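Local atomic coordinates of split-Soret cytochrome c (Desulfovibrio desulfuricans, PDB entry 1H21), a protein that carries electrons as a homodimeric diheme cytochrome c, with an additional iron-sulfur centre in each subunit, and may take part in sulfate reduction. Residues K20-D25 with G54-K59. Residues are numbered along the deposited sequence; the frame is centred on the assembly and turned at random.
Sequences KPHKLD and GLMGEK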
loop_
_atom_site.group_PDB
_atom_site.type_symbol
_atom_site.label_atom_id
_atom_site.label_comp_id
_atom_site.label_asym_id
_atom_site.label_seq_id
_atom_site.Cartn_x
_atom_site.Cartn_y
_atom_site.Cartn_z
ATOM N N LYS A 20 10.417 -18.578 -11.200
ATOM C CA LYS A 20 11.716 -18.351 -11.838
ATOM C C LYS A 20 11.781 -16.937 -12.422
ATOM O O LYS A 20 10.966 -16.564 -13.267
ATOM C CB LYS A 20 11.983 -19.411 -12.927
ATOM C CG LYS A 20 13.188 -19.129 -13.848
ATOM C CD LYS A 20 13.856 -20.419 -14.334
ATOM C CE LYS A 20 14.581 -21.101 -13.167
ATOM N NZ LYS A 20 15.486 -22.231 -13.556
ATOM N N PRO A 21 12.700 -16.105 -11.915
ATOM C CA PRO A 21 12.788 -14.745 -12.458
ATOM C C PRO A 21 13.357 -14.780 -13.878
ATOM O O PRO A 21 14.065 -15.718 -14.239
ATOM C CB PRO A 21 13.732 -14.049 -11.477
ATOM C CG PRO A 21 14.606 -15.181 -10.986
ATOM C CD PRO A 21 13.624 -16.293 -10.783
ATOM N N HIS A 22 12.977 -13.812 -14.702
ATOM C CA HIS A 22 13.462 -13.732 -16.071
ATOM C C HIS A 22 13.878 -12.284 -16.270
ATOM O O HIS A 22 13.212 -11.401 -15.757
ATOM C CB HIS A 22 12.337 -14.044 -17.068
ATOM C CG HIS A 22 11.820 -15.448 -17.002
ATOM N ND1 HIS A 22 12.465 -16.514 -17.598
ATOM C CD2 HIS A 22 10.699 -15.960 -16.444
ATOM C CE1 HIS A 22 11.764 -17.615 -17.408
ATOM N NE2 HIS A 22 10.685 -17.305 -16.711
ATOM N N LYS A 23 15.013 -12.034 -16.915
ATOM C CA LYS A 23 15.424 -10.654 -17.188
ATOM C C LYS A 23 14.339 -9.950 -18.018
ATOM O O LYS A 23 13.614 -10.591 -18.803
ATOM C CB LYS A 23 16.760 -10.603 -17.941
ATOM C CG LYS A 23 17.961 -10.778 -17.049
ATOM C CD LYS A 23 19.134 -10.014 -17.587
ATOM C CE LYS A 23 20.215 -9.965 -16.532
ATOM N NZ LYS A 23 21.362 -9.155 -17.005
ATOM N N LEU A 24 14.249 -8.632 -17.881
ATOM C CA LEU A 24 13.231 -7.887 -18.600
ATOM C C LEU A 24 13.832 -6.792 -19.469
ATOM O O LEU A 24 15.004 -6.456 -19.337
ATOM C CB LEU A 24 12.284 -7.231 -17.582
ATOM C CG LEU A 24 11.640 -8.086 -16.481
ATOM C CD1 LEU A 24 11.561 -7.301 -15.161
ATOM C CD2 LEU A 24 10.267 -8.605 -16.935
ATOM N N ASP A 25 13.012 -6.221 -20.343
ATOM C CA ASP A 25 13.447 -5.125 -21.175
ATOM C C ASP A 25 12.802 -3.904 -20.545
ATOM O O ASP A 25 11.589 -3.682 -20.719
ATOM C CB ASP A 25 12.913 -5.266 -22.604
ATOM C CG ASP A 25 13.305 -4.085 -23.510
ATOM O OD1 ASP A 25 13.998 -3.136 -23.061
ATOM O OD2 ASP A 25 12.909 -4.103 -24.690
ATOM N N GLY A 54 3.069 -9.639 -16.159
ATOM C CA GLY A 54 2.216 -9.801 -17.324
ATOM C C GLY A 54 3.053 -10.108 -18.559
ATOM O O GLY A 54 2.687 -10.972 -19.365
ATOM N N LEU A 55 4.165 -9.396 -18.720
ATOM C CA LEU A 55 5.045 -9.638 -19.857
ATOM C C LEU A 55 5.762 -10.981 -19.717
ATOM O O LEU A 55 6.014 -11.646 -20.712
ATOM C CB LEU A 55 6.041 -8.495 -20.051
ATOM C CG LEU A 55 5.396 -7.169 -20.450
ATOM C CD1 LEU A 55 6.495 -6.254 -20.879
ATOM C CD2 LEU A 55 4.389 -7.356 -21.578
ATOM N N MET A 56 6.092 -11.386 -18.495
ATOM C CA MET A 56 6.716 -12.695 -18.291
ATOM C C MET A 56 5.694 -13.785 -18.671
ATOM O O MET A 56 6.067 -14.856 -19.146
ATOM C CB MET A 56 7.157 -12.898 -16.832
ATOM C CG MET A 56 8.345 -12.070 -16.422
ATOM S SD MET A 56 9.019 -12.694 -14.899
ATOM C CE MET A 56 10.148 -11.342 -14.445
ATOM N N GLY A 57 4.408 -13.505 -18.468
ATOM C CA GLY A 57 3.375 -14.467 -18.810
ATOM C C GLY A 57 3.211 -14.643 -20.314
ATOM O O GLY A 57 3.067 -15.773 -20.790
ATOM N N GLU A 58 3.195 -13.532 -21.050
ATOM C CA GLU A 58 3.070 -13.552 -22.508
ATOM C C GLU A 58 4.222 -14.324 -23.179
ATOM O O GLU A 58 3.994 -15.075 -24.134
ATOM C CB GLU A 58 3.042 -12.124 -23.060
ATOM C CG GLU A 58 1.800 -11.314 -22.699
ATOM C CD GLU A 58 1.830 -9.889 -23.274
ATOM O OE1 GLU A 58 2.803 -9.523 -23.984
ATOM O OE2 GLU A 58 0.877 -9.120 -23.016
ATOM N N LYS A 59 5.442 -14.140 -22.668
ATOM C CA LYS A 59 6.636 -14.791 -23.211
ATOM C C LYS A 59 6.922 -16.215 -22.697
ATOM O O LYS A 59 7.321 -17.094 -23.462
ATOM C CB LYS A 59 7.879 -13.906 -22.975
ATOM C CG LYS A 59 7.855 -12.531 -23.683
ATOM C CD LYS A 59 9.002 -11.628 -23.175
ATOM C CE LYS A 59 9.111 -10.287 -23.927
ATOM N NZ LYS A 59 7.798 -9.598 -24.077
#
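A loop-on-helix contact in this all-helical fold, far from the hemes, joins residues 20-25, the extended lead into helix 26-38, to the last turns of helix 44-60. Met56 reaches out from the helix into the loop and touches both His22 and Leu24. Its long unbranched chain, stretched out nearly straight (chi2 -165°, chi3 -168°), spans a gap that leaves even the nearest alpha carbons, those of His22 and Met56, 7.2 Å apart. The thioether sulfur lies at the edge of the imidazole, practically in the ring plane: Met56 SD is 5.1 Å from the centroid of the His22 ring and 4.0 Å from its CD2 atom, a Met-aromatic contact that uses a C-H edge of the ring. An aromatic residue suits this place because the same ring stacks with Tyr60 and meets Tyr64 at a steep angle. Leu24 crosses Met56 at about a right angle, with its CD2 methyl 4.0 Å from Met56 CG; the branched leucine also packs on Ile186 of helix 165-192 and Cys29 of helix 26-38, while Met56 itself touches Phe99. No hydrogen bond links the two segments, so apolar fit and the sulfur contact make the join. At the tip of the methionine, CE lies 3.7 Å from Leu24 CD2 and also adjoins the backbone oxygen of His22.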